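Local coordinates for protein 5-Carboxyvanillate Decarboxylase (PDB 4QRN) that probably catalyses the metal-dependent, non-oxidative decarboxylation of 5-carboxyvanillate, as a manganese-binding member of the amidohydrolase family, at residues R131-L136 with M150-P155; Q156-S161 with E190-P195; A199-D204 with Y254-I259; T213-M218 with G235-M240. One frame throughout, in Å; residues are numbered along the deposited sequence. Where two conformers were deposited one is given.

Contacts 1, 3 and 4 each set a helix against a loop, and contact 2 sets two helix starts together; all lie around rather than in the manganese site. Contacts 1 and 2 touch, Ser161 OG lying 3.1 Å from Ala154 N in a probable hydrogen bond. Contacts 2 and 3 share helix 194-203, and Asp194 OD1 meets Tyr254 OH at 2.6 Å, probably likewise. Contact 4 stands apart, its centre about 24 Å from that of contact 3, and reaches the second subunit. Two come near the active site: the side chain of Met150 in contact 1 is about 11 Å from the manganese, and that of Thr213 in contact 4 about 8 Å from the bound nitrobenzoate.

Contact 1 of 4, residues R131-L136 with M150-P155; sequences RANDTL and MGTVAP
Met150 meets the helix through its carbonyl: Leu136 CD2 comes to 3.3 Å from Met150 O. With CG anti to the backbone N (chi1 177°), the leucine carries this branch off helix 122-142 toward the loop. That helix joins the neighbouring parallel strands 106-111 and 147-149, a beta-alpha-beta crossover of the amidohydrolase barrel, and the loop is the chain leaving strand 147-149. Next comes Gly151, whose CA passes 3.6 Å from Asn133 OD1. At Thr152 the amide of Asn133 lies alongside the backbone and pairs with both backbone polar groups of one residue. Thr152 N donates to Asn133 OD1 at 2.9 Å, almost straight at 175° and on a lone pair in the carbonyl plane. Asn133 ND2 returns a bond to Thr152 O, also 2.9 Å, close to its own amide plane. Thr152 CG2 leans against Asn133 OD1 at 3.6 Å. A leucine in place of Asn133 would probably leave the buried N-H and C=O of Thr152 without their mates, and Glu164 without the donor ND2. Since OD1 faces an N-H while ND2 serves both Thr152 O and Glu164 of helix 158-170, the chemistry fixes which way round the amide sits.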
# COMPACT_ATOMS: atom_id res chain seq x y z
N ARG A 131 -28.79 18.48 2.78
CA ARG A 131 -29.91 17.57 2.56
C ARG A 131 -29.56 16.13 2.93
O ARG A 131 -30.36 15.43 3.55
CB ARG A 131 -30.42 17.68 1.12
CG ARG A 131 -31.13 19.01 0.86
CD ARG A 131 -31.18 19.34 -0.61
NE ARG A 131 -32.08 18.46 -1.36
CZ ARG A 131 -33.39 18.63 -1.48
NH1 ARG A 131 -34.02 19.64 -0.87
NH2 ARG A 131 -34.10 17.77 -2.22
N ALA A 132 -28.36 15.68 2.57
CA ALA A 132 -27.96 14.32 2.90
C ALA A 132 -27.83 14.16 4.41
O ALA A 132 -28.20 13.12 4.95
CB ALA A 132 -26.62 13.97 2.23
N ASN A 133 -27.30 15.18 5.09
CA ASN A 133 -27.18 15.12 6.53
C ASN A 133 -28.55 15.09 7.19
O ASN A 133 -28.79 14.33 8.13
CB ASN A 133 -26.33 16.29 7.02
CG ASN A 133 -24.85 16.09 6.75
OD1 ASN A 133 -24.39 14.95 6.62
ND2 ASN A 133 -24.11 17.17 6.70
N ASP A 134 -29.49 15.92 6.71
CA ASP A 134 -30.82 15.91 7.28
C ASP A 134 -31.52 14.56 7.01
O ASP A 134 -32.24 14.06 7.88
CB ASP A 134 -31.64 17.06 6.70
CG ASP A 134 -31.19 18.42 7.21
OD1 ASP A 134 -30.46 18.48 8.23
OD2 ASP A 134 -31.60 19.43 6.60
N THR A 135 -31.34 14.00 5.82
CA THR A 135 -31.92 12.71 5.49
C THR A 135 -31.39 11.62 6.43
O THR A 135 -32.16 10.80 6.96
CB THR A 135 -31.64 12.38 4.03
OG1 THR A 135 -32.35 13.31 3.21
CG2 THR A 135 -32.04 10.94 3.67
N LEU A 136 -30.08 11.62 6.65
CA LEU A 136 -29.48 10.66 7.57
C LEU A 136 -30.01 10.86 8.99
O LEU A 136 -30.34 9.89 9.69
CB LEU A 136 -27.96 10.82 7.54
CG LEU A 136 -27.18 9.94 8.51
CD1 LEU A 136 -27.50 8.45 8.32
CD2 LEU A 136 -25.70 10.22 8.35
N MET A 150 -22.69 9.57 10.84
CA MET A 150 -21.51 10.41 10.64
C MET A 150 -21.90 11.45 9.59
O MET A 150 -22.48 11.10 8.56
CB MET A 150 -20.32 9.58 10.14
CG MET A 150 -19.85 8.53 11.15
SD MET A 150 -18.96 9.21 12.56
CE MET A 150 -17.29 9.21 11.92
N GLY A 151 -21.56 12.70 9.83
CA GLY A 151 -21.90 13.73 8.86
C GLY A 151 -20.99 13.73 7.65
O GLY A 151 -19.85 13.26 7.69
N THR A 152 -21.52 14.32 6.57
CA THR A 152 -20.77 14.60 5.36
C THR A 152 -20.54 16.10 5.24
O THR A 152 -21.40 16.89 5.67
CB THR A 152 -21.50 14.02 4.10
OG1 THR A 152 -20.57 13.70 3.07
CG2 THR A 152 -22.56 14.95 3.53
N VAL A 153 -19.40 16.49 4.70
CA VAL A 153 -19.07 17.91 4.59
C VAL A 153 -18.58 18.24 3.17
O VAL A 153 -18.59 17.40 2.28
CB VAL A 153 -18.08 18.38 5.71
CG1 VAL A 153 -18.70 18.16 7.09
CG2 VAL A 153 -16.72 17.69 5.60
N ALA A 154 -18.18 19.50 2.99
CA ALA A 154 -17.76 20.01 1.69
C ALA A 154 -16.46 20.76 1.91
O ALA A 154 -16.47 21.97 2.09
CB ALA A 154 -18.85 20.92 1.09
N PRO A 155 -15.32 20.05 1.93
CA PRO A 155 -14.05 20.69 2.31
C PRO A 155 -13.64 21.78 1.35
O PRO A 155 -12.76 22.57 1.69
CB PRO A 155 -13.06 19.52 2.33
CG PRO A 155 -13.93 18.32 2.60
CD PRO A 155 -15.16 18.59 1.78

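Contact 2 of 4, residues Q156-S161 with E190-P195; sequences QDPEWS and EEFFDP
Pro158 points CG and CD at one face of the Phe192 ring, the two side chains crossing at about a right angle. Pro158 CG stands 3.8 Å from the centroid of the Phe192 ring and 24° off its normal, a CH-pi contact, while Pro158 CD sits over the same face near its rim, 3.4 Å from Phe192 CZ. Phe192 holds CG anti to its backbone nitrogen (chi1 179°), which swings the ring out to the proline; Gln156 O then lies at the ring edge, 3.7 Å from Phe192 CZ. The two phenylalanines meet as well: Phe192 CD2 sits above a face of Phe193, whose CZ comes to the edge of the Phe192 ring. Arg186 adds a cation-pi contact to Phe192. Pro158 CB touches Pro195 CD at 4.0 Å, ring against ring. Replacing Pro158 by a glycine would probably open a gap between Phe192 and Pro195 and set the Phe192 ring freer to turn. Pro158 opens a helix: Asp157 is the N-cap, its OD1 accepting from Trp160 N at 3.0 Å from above the carboxylate plane, and its OD2 pairs with Arg126. This is the packing of two successive outer helices of the amidohydrolase barrel, the start of 158-170 against the 3-10 turn and first residues of 194-203, with strand 177-179 between them in the chain.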
# COMPACT_ATOMS: atom_id res chain seq x y z
N GLN A 156 -14.25 21.84 0.17
CA GLN A 156 -14.09 23.00 -0.69
C GLN A 156 -14.41 24.30 0.04
O GLN A 156 -13.91 25.37 -0.33
CB GLN A 156 -15.10 23.01 -1.86
CG GLN A 156 -15.22 21.81 -2.75
CD GLN A 156 -16.30 20.84 -2.30
OE1 GLN A 156 -16.28 20.37 -1.16
NE2 GLN A 156 -17.24 20.52 -3.20
N ASP A 157 -15.27 24.21 1.07
CA ASP A 157 -15.61 25.33 1.96
C ASP A 157 -15.34 24.90 3.41
O ASP A 157 -16.22 24.38 4.11
CB ASP A 157 -17.07 25.74 1.78
CG ASP A 157 -17.44 27.00 2.54
OD1 ASP A 157 -16.70 27.38 3.48
OD2 ASP A 157 -18.48 27.60 2.21
N PRO A 158 -14.09 25.06 3.87
CA PRO A 158 -13.75 24.56 5.21
C PRO A 158 -14.51 25.26 6.33
O PRO A 158 -14.80 24.62 7.33
CB PRO A 158 -12.23 24.79 5.33
CG PRO A 158 -11.76 24.91 3.95
CD PRO A 158 -12.89 25.50 3.14
N GLU A 159 -14.83 26.53 6.16
CA GLU A 159 -15.54 27.24 7.21
C GLU A 159 -16.99 26.77 7.31
O GLU A 159 -17.51 26.57 8.41
CB GLU A 159 -15.44 28.74 6.97
CG GLU A 159 -14.00 29.24 7.13
CD GLU A 159 -13.82 30.68 6.75
OE1 GLU A 159 -14.81 31.44 6.84
OE2 GLU A 159 -12.68 31.04 6.36
N TRP A 160 -17.64 26.54 6.17
CA TRP A 160 -18.98 25.96 6.20
C TRP A 160 -18.92 24.57 6.80
O TRP A 160 -19.77 24.17 7.61
CB TRP A 160 -19.62 25.89 4.81
CG TRP A 160 -20.95 25.23 4.84
CD1 TRP A 160 -22.15 25.83 5.10
CD2 TRP A 160 -21.23 23.84 4.66
NE1 TRP A 160 -23.15 24.90 5.07
CE2 TRP A 160 -22.61 23.66 4.81
CE3 TRP A 160 -20.44 22.72 4.37
CZ2 TRP A 160 -23.23 22.42 4.70
CZ3 TRP A 160 -21.05 21.47 4.28
CH2 TRP A 160 -22.43 21.33 4.43
N SER A 161 -17.90 23.81 6.42
CA SER A 161 -17.75 22.45 6.93
C SER A 161 -17.61 22.44 8.45
O SER A 161 -18.18 21.58 9.12
CB SER A 161 -16.57 21.75 6.27
OG SER A 161 -16.81 21.49 4.89
N GLU A 190 -3.10 20.59 3.96
CA GLU A 190 -2.95 22.01 3.58
C GLU A 190 -3.57 22.89 4.65
O GLU A 190 -4.63 22.56 5.21
CB GLU A 190 -3.67 22.32 2.28
CG GLU A 190 -3.04 21.77 1.04
CD GLU A 190 -3.63 22.46 -0.17
OE1 GLU A 190 -3.64 23.71 -0.21
OE2 GLU A 190 -4.12 21.76 -1.06
N GLU A 191 -2.92 24.03 4.91
CA GLU A 191 -3.42 24.96 5.92
C GLU A 191 -4.86 25.39 5.64
O GLU A 191 -5.62 25.67 6.57
CB GLU A 191 -2.53 26.19 6.01
CG GLU A 191 -1.16 25.91 6.61
CD GLU A 191 -0.46 27.16 7.10
OE1 GLU A 191 -0.82 28.27 6.65
OE2 GLU A 191 0.44 27.04 7.95
N PHE A 192 -5.25 25.47 4.37
CA PHE A 192 -6.61 25.85 3.99
C PHE A 192 -7.68 25.06 4.75
O PHE A 192 -8.73 25.60 5.07
CB PHE A 192 -6.75 25.64 2.49
CG PHE A 192 -8.11 25.96 1.94
CD1 PHE A 192 -8.56 27.28 1.84
CD2 PHE A 192 -8.94 24.94 1.47
CE1 PHE A 192 -9.81 27.57 1.30
CE2 PHE A 192 -10.18 25.23 0.93
CZ PHE A 192 -10.62 26.54 0.84
N PHE A 193 -7.42 23.78 5.04
CA PHE A 193 -8.43 22.93 5.65
C PHE A 193 -8.45 22.98 7.17
O PHE A 193 -9.28 22.31 7.80
CB PHE A 193 -8.25 21.48 5.16
CG PHE A 193 -8.41 21.37 3.66
CD1 PHE A 193 -9.65 21.47 3.06
CD2 PHE A 193 -7.28 21.21 2.86
CE1 PHE A 193 -9.77 21.41 1.67
CE2 PHE A 193 -7.38 21.16 1.50
CZ PHE A 193 -8.63 21.26 0.88
N ASP A 194 -7.59 23.80 7.77
CA ASP A 194 -7.48 23.82 9.22
C ASP A 194 -8.81 24.05 9.97
O ASP A 194 -8.98 23.45 11.02
CB ASP A 194 -6.45 24.87 9.65
CG ASP A 194 -6.13 24.79 11.12
OD1 ASP A 194 -5.62 23.74 11.55
OD2 ASP A 194 -6.41 25.76 11.84
N PRO A 195 -9.75 24.86 9.44
CA PRO A 195 -11.01 25.02 10.18
C PRO A 195 -11.73 23.71 10.48
O PRO A 195 -12.45 23.64 11.48
CB PRO A 195 -11.83 25.93 9.27
CG PRO A 195 -10.79 26.79 8.58
CD PRO A 195 -9.68 25.79 8.29

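Contact 3 of 4, residues A199-D204 with Y254-I259; sequences ALVEVD and YPSLQI
Asp204 and Ser256 are joined through a water that several groups grip. It donates to Asp204 OD1 at 2.8 Å and lies 2.9 Å from Ser256 OG; Ser256 O is a weak further acceptor, 3.4 Å from the water oxygen. More acceptors lie in reach than the water has protons, so they probably share it. The other carboxylate oxygen of Asp204 forms a salt bridge with Lys372. Asp204 is the C-prime residue, with positive phi, of the Schellman motif that ends helix 194-203. Opposite it, the chain makes a type I beta turn from Tyr254 to Leu257, closed by Leu257 N to Tyr254 O at 3.0 Å.

One helical turn back, Val201 fills the middle with both branches. CG1 stands anti to the backbone nitrogen (chi1 166°) and comes to 3.8 Å from Ser256 OG, while CG2 packs obliquely on Tyr254, 3.8 Å from its CD1. The hydroxyl of that tyrosine is hydrogen-bonded to Asp194. Deeper in, Leu200 CB rests on Leu257 CD1 at 4.1 Å, beside Leu207 of strand 207-209. Thus the end of one barrel helix is joined to the turn leading into strand 259-261, the next parallel neighbour of strand 207-209. The chemistry is graded: aliphatic carbons of Leu200 and Val201 pack on Leu257 and Tyr254, and at the exposed rim Asp204 OD1 and Ser256 OG, 4.5 Å apart, meet through water rather than directly.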
# COMPACT_ATOMS: atom_id res chain seq x y z
N ALA A 199 -12.78 22.50 14.32
CA ALA A 199 -14.14 22.14 14.69
C ALA A 199 -14.23 20.74 15.29
O ALA A 199 -14.95 20.54 16.27
CB ALA A 199 -15.07 22.27 13.48
N LEU A 200 -13.50 19.78 14.72
CA LEU A 200 -13.50 18.42 15.27
C LEU A 200 -13.00 18.40 16.70
O LEU A 200 -13.55 17.69 17.53
CB LEU A 200 -12.62 17.50 14.40
CG LEU A 200 -13.21 17.16 13.04
CD1 LEU A 200 -12.12 16.61 12.10
CD2 LEU A 200 -14.33 16.16 13.25
N VAL A 201 -11.98 19.20 16.99
CA VAL A 201 -11.47 19.23 18.35
C VAL A 201 -12.48 19.93 19.27
O VAL A 201 -12.68 19.51 20.41
CB VAL A 201 -10.09 19.88 18.38
CG1 VAL A 201 -9.65 20.26 19.81
CG2 VAL A 201 -9.06 18.96 17.68
N GLU A 202 -13.14 20.98 18.78
CA GLU A 202 -14.17 21.67 19.57
C GLU A 202 -15.32 20.74 19.97
O GLU A 202 -15.80 20.78 21.10
CB GLU A 202 -14.73 22.87 18.80
CG GLU A 202 -13.74 24.03 18.73
CD GLU A 202 -14.04 25.07 17.66
OE1 GLU A 202 -15.04 24.93 16.91
OE2 GLU A 202 -13.27 26.04 17.57
N VAL A 203 -15.80 19.92 19.04
CA VAL A 203 -16.87 18.97 19.36
C VAL A 203 -16.34 17.65 19.92
O VAL A 203 -17.11 16.81 20.38
CB VAL A 203 -17.80 18.68 18.14
CG1 VAL A 203 -18.49 19.97 17.63
CG2 VAL A 203 -17.06 17.97 17.03
N ASP A 204 -15.01 17.51 19.93
CA ASP A 204 -14.30 16.30 20.38
C ASP A 204 -14.80 15.03 19.70
O ASP A 204 -15.13 14.05 20.37
CB ASP A 204 -14.36 16.16 21.91
CG ASP A 204 -13.41 15.10 22.43
OD1 ASP A 204 -12.33 14.90 21.83
OD2 ASP A 204 -13.78 14.44 23.43
N TYR A 254 -2.92 19.05 17.20
CA TYR A 254 -4.21 18.68 17.79
C TYR A 254 -4.06 17.34 18.51
O TYR A 254 -4.48 16.30 17.99
CB TYR A 254 -5.29 18.59 16.70
CG TYR A 254 -5.50 19.91 16.00
CD1 TYR A 254 -5.97 21.02 16.70
CD2 TYR A 254 -5.20 20.06 14.65
CE1 TYR A 254 -6.16 22.23 16.08
CE2 TYR A 254 -5.38 21.28 14.02
CZ TYR A 254 -5.85 22.36 14.74
OH TYR A 254 -6.03 23.59 14.14
N PRO A 255 -3.48 17.34 19.72
CA PRO A 255 -3.17 16.06 20.38
C PRO A 255 -4.39 15.24 20.73
O PRO A 255 -4.26 14.02 20.87
CB PRO A 255 -2.42 16.50 21.65
CG PRO A 255 -1.92 17.85 21.35
CD PRO A 255 -2.87 18.48 20.41
N SER A 256 -5.56 15.85 20.87
CA SER A 256 -6.76 15.07 21.18
C SER A 256 -7.39 14.41 19.95
O SER A 256 -8.22 13.52 20.10
CB SER A 256 -7.82 15.93 21.86
OG SER A 256 -8.41 16.86 20.98
N LEU A 257 -7.01 14.85 18.76
CA LEU A 257 -7.71 14.40 17.55
C LEU A 257 -7.55 12.91 17.29
O LEU A 257 -6.43 12.40 17.32
CB LEU A 257 -7.17 15.19 16.36
CG LEU A 257 -7.75 14.85 14.99
CD1 LEU A 257 -9.20 15.29 14.90
CD2 LEU A 257 -6.90 15.51 13.91
N GLN A 258 -8.66 12.25 17.02
CA GLN A 258 -8.65 10.85 16.61
C GLN A 258 -9.06 10.77 15.14
O GLN A 258 -10.09 11.32 14.76
CB GLN A 258 -9.63 10.02 17.44
CG GLN A 258 -9.35 10.09 18.94
CD GLN A 258 -7.99 9.51 19.30
OE1 GLN A 258 -7.69 8.37 18.94
NE2 GLN A 258 -7.13 10.30 19.96
N ILE A 259 -8.24 10.08 14.35
CA ILE A 259 -8.57 9.78 12.96
C ILE A 259 -8.75 8.28 12.81
O ILE A 259 -7.87 7.50 13.20
CB ILE A 259 -7.53 10.32 11.96
CG1 ILE A 259 -7.42 11.84 12.08
CG2 ILE A 259 -7.92 9.87 10.52
CD1 ILE A 259 -6.42 12.50 11.11
O HOH W 1 -10.75 15.77 19.71

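Contact 4 of 4, residues T213-M218 with G235-M240; sequences TSPDSM and GVETGM
Glu237 presents one face of its flat carboxylate to Ser214 and Pro215: Pro215 CD lies 3.5 Å from Glu237 OE1, and Ser214 CA, 4.0 Å from Glu237 OE1, approaches from the same face. In this amidohydrolase barrel Ser214 and Pro215 belong to the loop that follows strand 207-209 and the metal ligand His210, packed here on helix 233-248. A water spans the polar gap, 2.7 Å from Ser214 OG and donating to Glu237 OE1 at 2.7 Å. The chain of Glu237 bends at chi2 (64°), bringing OE1 beside Pro215. Tyr187 also binds OE1, while Ser181 and the backbone N of His182 bind OE2, so both oxygens are held and the group's rotation is fixed in a buried place. Beside this polar group is an apolar patch. Met218 reaches Val236 with CE 3.7 Å from Val236 CG1. Near it the second subunit closes in: Val236 packs on its own counterpart there, Met218 on Pro221 and Met240 on Phe232 of that subunit. Within the chain the two methionines meet tip to tip, Met218 CE 3.8 Å from Met240 SD, and the bend at chi3 of Met240 (64°) brings its CE to 3.9 Å from Met218 SD.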
# COMPACT_ATOMS: atom_id res chain seq x y z
N THR A 213 -11.49 7.30 -5.05
CA THR A 213 -10.60 7.19 -6.17
C THR A 213 -9.53 8.29 -6.11
O THR A 213 -9.78 9.40 -5.63
CB THR A 213 -11.36 7.31 -7.51
OG1 THR A 213 -12.23 8.45 -7.49
CG2 THR A 213 -12.18 6.07 -7.77
N SER A 214 -8.35 7.96 -6.61
CA SER A 214 -7.27 8.92 -6.69
C SER A 214 -7.65 10.08 -7.59
O SER A 214 -8.46 9.93 -8.52
CB SER A 214 -6.05 8.23 -7.29
OG SER A 214 -5.56 7.17 -6.48
N PRO A 215 -7.06 11.25 -7.36
CA PRO A 215 -7.27 12.37 -8.28
C PRO A 215 -6.61 12.12 -9.64
O PRO A 215 -5.79 11.21 -9.79
CB PRO A 215 -6.65 13.56 -7.54
CG PRO A 215 -5.56 12.93 -6.71
CD PRO A 215 -6.10 11.58 -6.30
N ASP A 216 -6.98 12.94 -10.62
CA ASP A 216 -6.45 12.79 -11.96
C ASP A 216 -4.93 12.86 -11.99
O ASP A 216 -4.30 12.29 -12.89
CB ASP A 216 -7.05 13.86 -12.88
CG ASP A 216 -8.45 13.52 -13.37
OD1 ASP A 216 -8.99 12.45 -13.04
OD2 ASP A 216 -9.02 14.35 -14.10
N SER A 217 -4.32 13.55 -11.02
CA SER A 217 -2.86 13.64 -10.93
C SER A 217 -2.16 12.31 -10.61
O SER A 217 -0.95 12.21 -10.72
CB SER A 217 -2.48 14.64 -9.82
OG SER A 217 -3.01 14.19 -8.59
N MET A 218 -2.92 11.30 -10.19
CA MET A 218 -2.32 10.05 -9.73
C MET A 218 -2.96 8.79 -10.30
O MET A 218 -2.38 7.71 -10.22
CB MET A 218 -2.38 10.05 -8.18
CG MET A 218 -1.57 9.07 -7.43
SD MET A 218 -1.34 9.73 -5.77
CE MET A 218 -0.53 8.25 -5.13
N GLY A 235 -6.67 2.03 -1.22
CA GLY A 235 -5.69 1.93 -0.15
C GLY A 235 -4.51 2.85 -0.35
O GLY A 235 -3.96 3.38 0.62
N VAL A 236 -4.09 3.03 -1.59
CA VAL A 236 -3.00 3.96 -1.90
C VAL A 236 -3.43 5.37 -1.50
O VAL A 236 -2.71 6.08 -0.78
CB VAL A 236 -2.66 3.90 -3.39
CG1 VAL A 236 -1.74 5.07 -3.79
CG2 VAL A 236 -2.03 2.54 -3.76
N GLU A 237 -4.59 5.80 -1.99
CA GLU A 237 -5.08 7.15 -1.76
C GLU A 237 -5.22 7.44 -0.27
O GLU A 237 -4.80 8.47 0.24
CB GLU A 237 -6.42 7.30 -2.50
CG GLU A 237 -7.25 8.49 -2.08
CD GLU A 237 -6.68 9.88 -2.33
OE1 GLU A 237 -5.76 10.04 -3.17
OE2 GLU A 237 -7.20 10.82 -1.70
N THR A 238 -5.85 6.51 0.45
CA THR A 238 -6.22 6.77 1.83
C THR A 238 -5.01 6.63 2.75
O THR A 238 -4.83 7.43 3.67
CB THR A 238 -7.34 5.82 2.26
OG1 THR A 238 -8.36 5.82 1.27
CG2 THR A 238 -7.95 6.27 3.58
N GLY A 239 -4.18 5.62 2.52
CA GLY A 239 -2.96 5.49 3.29
C GLY A 239 -2.05 6.70 3.07
O GLY A 239 -1.45 7.22 4.01
N MET A 240 -1.93 7.15 1.83
CA MET A 240 -1.16 8.36 1.55
C MET A 240 -1.71 9.54 2.35
O MET A 240 -0.96 10.34 2.91
CB MET A 240 -1.19 8.70 0.06
CG MET A 240 -0.33 9.91 -0.28
SD MET A 240 -0.45 10.39 -2.01
CE MET A 240 -2.16 10.87 -2.16
O HOH W 2 -4.14 8.54 -4.68